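Local coordinates for acetyl-CoA hydrolase/transferase family protein (Porphyromonas gingivalis, PDB 2NVV), which probably transfers coenzyme A between acyl-CoA thioesters and acetate or hydrolyses acetyl-CoA, and carries bound zinc, at residues Asn31-Ile44 against Ser62-Ala76. Numbering follows the deposited sequence.
Sequences NPKVVPAAIAKRAI and STGARLDGVLAQADA
Asn31 opens the contact by laying its amide carbonyl OD1 against the methyl CG2 of Thr63, the side chains crossing at about a right angle. At Pro32 the polar link goes through a water, which donates to Pro32 O and weakly accepts from Gly64 N, while the ring carbon CG meets the branch CD2 of Leu67 at 3.7 Å. Lys33 puts CB over the Arg66 guanidinium, 3.8 Å above the centre of one face, while its chain runs on past NH1. A bend at the last torsion of Lys33 (chi4 65°) returns NZ to Asn31 O, and NZ also salt-bridges Glu126; Arg66 pairs with a separate carboxylate, Glu214.

From Pro36 onward helix 35-44 packs on helix 65-73 and, toward its C-terminal end, on the turn after that helix. The Pro36 ring faces segment 62-76, its CG touching Arg66 O and 3.6 Å from Leu67 CD2, and Leu71 CD1 reaches Pro36 O. Ala37 and Ala40 then receive Val70: with CG1 between the backbone N and the carbonyl carbon (chi1 68°), CG2 stands anti to N and comes within 3.5 Å of Ala40 CB. This methyl also meets Ala74 CB at 3.9 Å. Beyond it, Ala43 and Ala76 touch methyl to methyl at 3.7 Å, and Ile44 brings CG1 and CD1 over Ala74.

Ala37, Ala40 and Ala74 are consistent with the close approach of helices 35-44 and 65-73, axes 8.4 Å apart and 8° from parallel. The two are consecutive beta-alpha-beta connections, 20-23 to 55-58 and 55-58 to 77-81, in a parallel sheet; Leu67 and Leu71 also rest on Met57 of strand 55-58. No direct hydrogen bond joins the segments, so cohesion rests on apolar contact, with water and charges gathered toward the helix N-termini.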
ATOM      1  N   ASN A  31     -20.124  19.729  -2.792  1.00  7.16           N
ATOM      2  CA  ASN A  31     -20.444  19.800  -1.371  1.00  6.39           C
ATOM      3  C   ASN A  31     -21.546  20.789  -1.035  1.00  6.48           C
ATOM      4  O   ASN A  31     -21.702  21.810  -1.703  1.00  6.39           O
ATOM      5  CB  ASN A  31     -19.200  20.202  -0.580  1.00  6.39           C
ATOM      6  CG  ASN A  31     -18.356  19.024  -0.175  1.00  6.93           C
ATOM      7  OD1 ASN A  31     -18.617  18.372   0.833  1.00  7.10           O
ATOM      8  ND2 ASN A  31     -17.342  18.735  -0.965  1.00  8.28           N
ATOM      9  N   PRO A  32     -22.330  20.498   0.017  1.00  6.67           N
ATOM     10  CA  PRO A  32     -23.406  21.396   0.429  1.00  6.44           C
ATOM     11  C   PRO A  32     -22.741  22.692   0.919  1.00  7.78           C
ATOM     12  O   PRO A  32     -21.671  22.640   1.523  1.00  6.39           O
ATOM     13  CB  PRO A  32     -24.096  20.605   1.542  1.00  6.39           C
ATOM     14  CG  PRO A  32     -22.980  19.774   2.106  1.00  6.75           C
ATOM     15  CD  PRO A  32     -22.313  19.291   0.858  1.00  6.39           C
ATOM     16  N   LYS A  33     -23.371  23.840   0.661  1.00  7.54           N
ATOM     17  CA  LYS A  33     -22.796  25.131   1.030  1.00  7.41           C
ATOM     18  C   LYS A  33     -23.601  26.032   1.976  1.00  7.98           C
ATOM     19  O   LYS A  33     -23.069  27.018   2.499  1.00  8.18           O
ATOM     20  CB  LYS A  33     -22.499  25.915  -0.248  1.00  7.05           C
ATOM     21  CG  LYS A  33     -21.624  25.184  -1.227  1.00  6.84           C
ATOM     22  CD  LYS A  33     -21.698  25.825  -2.602  1.00  8.07           C
ATOM     23  CE  LYS A  33     -20.772  25.129  -3.594  1.00 10.41           C
ATOM     24  NZ  LYS A  33     -21.167  23.730  -3.867  1.00 10.50           N
ATOM     25  N   VAL A  34     -24.872  25.716   2.203  1.00  7.91           N
ATOM     26  CA  VAL A  34     -25.678  26.573   3.066  1.00  7.59           C
ATOM     27  C   VAL A  34     -26.221  25.900   4.340  1.00  7.92           C
ATOM     28  O   VAL A  34     -26.385  26.546   5.380  1.00  7.74           O
ATOM     29  CB  VAL A  34     -26.838  27.210   2.246  1.00  8.16           C
ATOM     30  CG1 VAL A  34     -27.934  26.199   2.022  1.00  9.67           C
ATOM     31  CG2 VAL A  34     -27.369  28.449   2.950  1.00  9.47           C
ATOM     32  N   VAL A  35     -26.474  24.603   4.278  1.00  7.91           N
ATOM     33  CA  VAL A  35     -26.980  23.916   5.450  1.00  6.51           C
ATOM     34  C   VAL A  35     -25.934  23.756   6.559  1.00  6.58           C
ATOM     35  O   VAL A  35     -26.220  24.018   7.727  1.00  6.43           O
ATOM     36  CB  VAL A  35     -27.558  22.537   5.081  1.00  6.39           C
ATOM     37  CG1 VAL A  35     -27.949  21.773   6.359  1.00  7.31           C
ATOM     38  CG2 VAL A  35     -28.777  22.720   4.194  1.00  6.39           C
ATOM     39  N   PRO A  36     -24.708  23.310   6.215  1.00  6.39           N
ATOM     40  CA  PRO A  36     -23.709  23.159   7.284  1.00  6.85           C
ATOM     41  C   PRO A  36     -23.494  24.419   8.136  1.00  6.85           C
ATOM     42  O   PRO A  36     -23.193  24.326   9.329  1.00  6.39           O
ATOM     43  CB  PRO A  36     -22.451  22.711   6.532  1.00  6.39           C
ATOM     44  CG  PRO A  36     -22.711  23.100   5.110  1.00  6.97           C
ATOM     45  CD  PRO A  36     -24.168  22.849   4.926  1.00  6.39           C
ATOM     46  N   ALA A  37     -23.665  25.591   7.533  1.00  7.01           N
ATOM     47  CA  ALA A  37     -23.510  26.843   8.258  1.00  6.39           C
ATOM     48  C   ALA A  37     -24.676  27.015   9.235  1.00  6.75           C
ATOM     49  O   ALA A  37     -24.509  27.560  10.330  1.00  6.44           O
ATOM     50  CB  ALA A  37     -23.466  28.009   7.279  1.00  6.39           C
ATOM     51  N   ALA A  38     -25.856  26.553   8.828  1.00  6.39           N
ATOM     52  CA  ALA A  38     -27.051  26.636   9.664  1.00  6.39           C
ATOM     53  C   ALA A  38     -26.932  25.663  10.840  1.00  7.02           C
ATOM     54  O   ALA A  38     -27.532  25.877  11.894  1.00  7.04           O
ATOM     55  CB  ALA A  38     -28.275  26.318   8.845  1.00  6.39           C
ATOM     56  N   ILE A  39     -26.169  24.590  10.648  1.00  7.30           N
ATOM     57  CA  ILE A  39     -25.943  23.602  11.701  1.00  8.41           C
ATOM     58  C   ILE A  39     -25.028  24.261  12.716  1.00  9.00           C
ATOM     59  O   ILE A  39     -25.209  24.116  13.924  1.00  8.09           O
ATOM     60  CB  ILE A  39     -25.181  22.359  11.195  1.00  9.35           C
ATOM     61  CG1 ILE A  39     -25.872  21.739   9.978  1.00  7.83           C
ATOM     62  CG2 ILE A  39     -25.034  21.371  12.325  1.00  8.48           C
ATOM     63  CD1 ILE A  39     -27.223  21.187  10.256  1.00  9.72           C
ATOM     64  N   ALA A  40     -24.031  24.977  12.201  1.00 10.13           N
ATOM     65  CA  ALA A  40     -23.065  25.676  13.029  1.00 10.70           C
ATOM     66  C   ALA A  40     -23.745  26.673  13.954  1.00 12.06           C
ATOM     67  O   ALA A  40     -23.433  26.719  15.141  1.00 11.80           O
ATOM     68  CB  ALA A  40     -22.051  26.381  12.153  1.00 10.46           C
ATOM     69  N   LYS A  41     -24.663  27.477  13.415  1.00 14.05           N
ATOM     70  CA  LYS A  41     -25.388  28.464  14.224  1.00 15.28           C
ATOM     71  C   LYS A  41     -26.044  27.694  15.365  1.00 15.34           C
ATOM     72  O   LYS A  41     -25.868  28.000  16.549  1.00 15.08           O
ATOM     73  CB  LYS A  41     -26.496  29.131  13.411  1.00 16.42           C
ATOM     74  CG  LYS A  41     -26.097  29.642  12.041  1.00 19.47           C
ATOM     75  CD  LYS A  41     -25.430  31.000  12.100  1.00 20.95           C
ATOM     76  CE  LYS A  41     -25.232  31.544  10.686  1.00 21.85           C
ATOM     77  NZ  LYS A  41     -24.525  32.854  10.684  1.00 23.12           N
ATOM     78  N   ARG A  42     -26.810  26.687  14.964  1.00 15.24           N
ATOM     79  CA  ARG A  42     -27.547  25.816  15.859  1.00 15.38           C
ATOM     80  C   ARG A  42     -26.626  25.201  16.908  1.00 15.31           C
ATOM     81  O   ARG A  42     -26.988  25.095  18.075  1.00 15.49           O
ATOM     82  CB  ARG A  42     -28.211  24.737  15.011  1.00 16.93           C
ATOM     83  CG  ARG A  42     -29.098  23.755  15.715  1.00 20.09           C
ATOM     84  CD  ARG A  42     -29.635  22.768  14.688  1.00 22.80           C
ATOM     85  NE  ARG A  42     -30.307  21.628  15.302  1.00 24.27           N
ATOM     86  CZ  ARG A  42     -31.455  21.711  15.957  1.00 27.07           C
ATOM     87  NH1 ARG A  42     -32.057  22.885  16.083  1.00 27.37           N
ATOM     88  NH2 ARG A  42     -32.002  20.618  16.474  1.00 28.27           N
ATOM     89  N   ALA A  43     -25.429  24.812  16.488  1.00 15.13           N
ATOM     90  CA  ALA A  43     -24.454  24.198  17.381  1.00 15.08           C
ATOM     91  C   ALA A  43     -23.958  25.202  18.404  1.00 15.54           C
ATOM     92  O   ALA A  43     -23.846  24.894  19.586  1.00 16.58           O
ATOM     93  CB  ALA A  43     -23.277  23.653  16.573  1.00 15.25           C
ATOM     94  N   ILE A  44     -23.651  26.407  17.933  1.00 15.87           N
ATOM     95  CA  ILE A  44     -23.160  27.469  18.799  1.00 16.32           C
ATOM     96  C   ILE A  44     -24.232  27.880  19.799  1.00 16.44           C
ATOM     97  O   ILE A  44     -23.942  28.099  20.973  1.00 15.66           O
ATOM     98  CB  ILE A  44     -22.728  28.708  17.975  1.00 16.53           C
ATOM     99  CG1 ILE A  44     -21.504  28.361  17.118  1.00 17.04           C
ATOM    100  CG2 ILE A  44     -22.419  29.876  18.908  1.00 14.63           C
ATOM    101  CD1 ILE A  44     -21.025  29.482  16.211  1.00 15.82           C
ATOM    102  N   SER A  62     -11.732  17.033   0.849  1.00  6.39           N
ATOM    103  CA  SER A  62     -11.839  18.379   1.391  1.00  6.39           C
ATOM    104  C   SER A  62     -13.199  18.996   1.076  1.00  6.93           C
ATOM    105  O   SER A  62     -13.908  18.570   0.161  1.00  8.31           O
ATOM    106  CB  SER A  62     -10.725  19.268   0.839  1.00  6.69           C
ATOM    107  OG  SER A  62     -10.747  19.285  -0.574  1.00  8.53           O
ATOM    108  N   THR A  63     -13.561  20.003   1.860  1.00  7.67           N
ATOM    109  CA  THR A  63     -14.830  20.689   1.703  1.00  8.00           C
ATOM    110  C   THR A  63     -14.540  22.190   1.752  1.00  8.47           C
ATOM    111  O   THR A  63     -13.434  22.605   2.112  1.00  8.63           O
ATOM    112  CB  THR A  63     -15.781  20.283   2.848  1.00  6.39           C
ATOM    113  OG1 THR A  63     -15.344  20.868   4.077  1.00  6.39           O
ATOM    114  CG2 THR A  63     -15.759  18.787   3.022  1.00  6.39           C
ATOM    115  N   GLY A  64     -15.510  23.019   1.390  1.00  9.00           N
ATOM    116  CA  GLY A  64     -15.248  24.455   1.431  1.00  9.58           C
ATOM    117  C   GLY A  64     -15.026  24.997   2.837  1.00 10.31           C
ATOM    118  O   GLY A  64     -14.965  24.240   3.817  1.00 10.89           O
ATOM    119  N   ALA A  65     -14.895  26.312   2.945  1.00  9.05           N
ATOM    120  CA  ALA A  65     -14.723  26.941   4.248  1.00  9.02           C
ATOM    121  C   ALA A  65     -16.115  27.020   4.884  1.00  8.84           C
ATOM    122  O   ALA A  65     -16.260  27.269   6.080  1.00 10.60           O
ATOM    123  CB  ALA A  65     -14.133  28.336   4.077  1.00  7.35           C
ATOM    124  N   ARG A  66     -17.139  26.802   4.062  1.00  8.65           N
ATOM    125  CA  ARG A  66     -18.529  26.862   4.510  1.00  7.82           C
ATOM    126  C   ARG A  66     -19.030  25.494   4.944  1.00  7.62           C
ATOM    127  O   ARG A  66     -20.231  25.249   5.017  1.00  7.14           O
ATOM    128  CB  ARG A  66     -19.390  27.414   3.381  1.00  8.58           C
ATOM    129  CG  ARG A  66     -18.795  28.677   2.807  1.00  9.26           C
ATOM    130  CD  ARG A  66     -19.186  28.857   1.373  1.00 11.46           C
ATOM    131  NE  ARG A  66     -20.564  29.282   1.244  1.00 13.75           N
ATOM    132  CZ  ARG A  66     -21.170  29.449   0.080  1.00 14.65           C
ATOM    133  NH1 ARG A  66     -20.503  29.219  -1.051  1.00 15.05           N
ATOM    134  NH2 ARG A  66     -22.431  29.857   0.050  1.00 14.93           N
ATOM    135  N   LEU A  67     -18.083  24.611   5.232  1.00  7.60           N
ATOM    136  CA  LEU A  67     -18.371  23.262   5.673  1.00  6.94           C
ATOM    137  C   LEU A  67     -17.451  23.022   6.878  1.00  6.96           C
ATOM    138  O   LEU A  67     -17.852  23.229   8.031  1.00  7.88           O
ATOM    139  CB  LEU A  67     -18.056  22.270   4.553  1.00  7.22           C
ATOM    140  CG  LEU A  67     -18.671  20.859   4.534  1.00  8.50           C
ATOM    141  CD1 LEU A  67     -18.708  20.253   5.941  1.00  6.88           C
ATOM    142  CD2 LEU A  67     -20.047  20.931   3.951  1.00 10.14           C
ATOM    143  N   ASP A  68     -16.217  22.604   6.612  1.00  7.39           N
ATOM    144  CA  ASP A  68     -15.266  22.348   7.688  1.00  7.33           C
ATOM    145  C   ASP A  68     -14.947  23.630   8.443  1.00  8.01           C
ATOM    146  O   ASP A  68     -14.896  23.653   9.664  1.00  8.35           O
ATOM    147  CB  ASP A  68     -13.958  21.778   7.136  1.00  8.37           C
ATOM    148  CG  ASP A  68     -14.074  20.336   6.728  1.00  8.95           C
ATOM    149  OD1 ASP A  68     -14.694  19.560   7.481  1.00  9.97           O
ATOM    150  OD2 ASP A  68     -13.527  19.975   5.664  1.00  9.96           O
ATOM    151  N   GLY A  69     -14.713  24.701   7.700  1.00  7.88           N
ATOM    152  CA  GLY A  69     -14.389  25.963   8.334  1.00  7.47           C
ATOM    153  C   GLY A  69     -15.423  26.416   9.342  1.00  6.40           C
ATOM    154  O   GLY A  69     -15.123  26.580  10.526  1.00  6.39           O
ATOM    155  N   VAL A  70     -16.649  26.615   8.876  1.00  6.39           N
ATOM    156  CA  VAL A  70     -17.714  27.065   9.754  1.00  6.39           C
ATOM    157  C   VAL A  70     -17.962  26.071  10.907  1.00  6.44           C
ATOM    158  O   VAL A  70     -18.168  26.478  12.057  1.00  6.39           O
ATOM    159  CB  VAL A  70     -19.022  27.304   8.947  1.00  6.39           C
ATOM    160  CG1 VAL A  70     -19.580  25.987   8.427  1.00  6.39           C
ATOM    161  CG2 VAL A  70     -20.031  28.017   9.814  1.00  7.04           C
ATOM    162  N   LEU A  71     -17.919  24.777  10.601  1.00  6.39           N
ATOM    163  CA  LEU A  71     -18.155  23.747  11.604  1.00  6.39           C
ATOM    164  C   LEU A  71     -17.038  23.716  12.640  1.00  6.39           C
ATOM    165  O   LEU A  71     -17.279  23.482  13.826  1.00  6.39           O
ATOM    166  CB  LEU A  71     -18.299  22.383  10.922  1.00  7.32           C
ATOM    167  CG  LEU A  71     -19.698  21.735  10.834  1.00  7.88           C
ATOM    168  CD1 LEU A  71     -20.801  22.730  11.199  1.00  7.64           C
ATOM    169  CD2 LEU A  71     -19.908  21.170   9.424  1.00  7.17           C
ATOM    170  N   ALA A  72     -15.815  23.959  12.189  1.00  7.35           N
ATOM    171  CA  ALA A  72     -14.661  23.971  13.075  1.00  7.27           C
ATOM    172  C   ALA A  72     -14.685  25.213  13.963  1.00  8.79           C
ATOM    173  O   ALA A  72     -14.386  25.127  15.144  1.00  8.88           O
ATOM    174  CB  ALA A  72     -13.372  23.939  12.253  1.00  6.39           C
ATOM    175  N   GLN A  73     -15.027  26.368  13.390  1.00  9.76           N
ATOM    176  CA  GLN A  73     -15.092  27.609  14.153  1.00 10.61           C
ATOM    177  C   GLN A  73     -16.185  27.470  15.205  1.00 10.59           C
ATOM    178  O   GLN A  73     -16.129  28.091  16.263  1.00 11.63           O
ATOM    179  CB  GLN A  73     -15.416  28.797  13.242  1.00 12.38           C
ATOM    180  CG  GLN A  73     -14.404  29.063  12.151  1.00 16.17           C
ATOM    181  CD  GLN A  73     -14.735  30.308  11.328  1.00 17.29           C
ATOM    182  OE1 GLN A  73     -15.880  30.510  10.892  1.00 17.41           O
ATOM    183  NE2 GLN A  73     -13.726  31.145  11.100  1.00 17.91           N
ATOM    184  N   ALA A  74     -17.188  26.654  14.894  1.00 10.70           N
ATOM    185  CA  ALA A  74     -18.307  26.398  15.801  1.00  9.74           C
ATOM    186  C   ALA A  74     -17.925  25.367  16.860  1.00  9.56           C
ATOM    187  O   ALA A  74     -18.681  25.124  17.801  1.00 10.17           O
ATOM    188  CB  ALA A  74     -19.512  25.899  15.016  1.00  7.67           C
ATOM    189  N   ASP A  75     -16.751  24.765  16.707  1.00 10.34           N
ATOM    190  CA  ASP A  75     -16.278  23.752  17.644  1.00 10.63           C
ATOM    191  C   ASP A  75     -17.346  22.662  17.788  1.00  9.16           C
ATOM    192  O   ASP A  75     -17.723  22.280  18.883  1.00  9.18           O
ATOM    193  CB  ASP A  75     -15.968  24.401  19.002  1.00 12.07           C
ATOM    194  CG  ASP A  75     -15.276  23.440  19.976  1.00 14.87           C
ATOM    195  OD1 ASP A  75     -14.613  22.484  19.516  1.00 16.42           O
ATOM    196  OD2 ASP A  75     -15.390  23.648  21.204  1.00 14.54           O
ATOM    197  N   ALA A  76     -17.823  22.162  16.652  1.00  8.50           N
ATOM    198  CA  ALA A  76     -18.866  21.142  16.641  1.00  7.46           C
ATOM    199  C   ALA A  76     -18.414  19.895  15.916  1.00  7.28           C
ATOM    200  O   ALA A  76     -19.233  19.165  15.371  1.00  7.82           O
ATOM    201  CB  ALA A  76     -20.139  21.702  15.976  1.00  7.18           C
TER
HETATM  202  O   HOH W   1     -18.829  23.652   1.182  1.00  3.49           O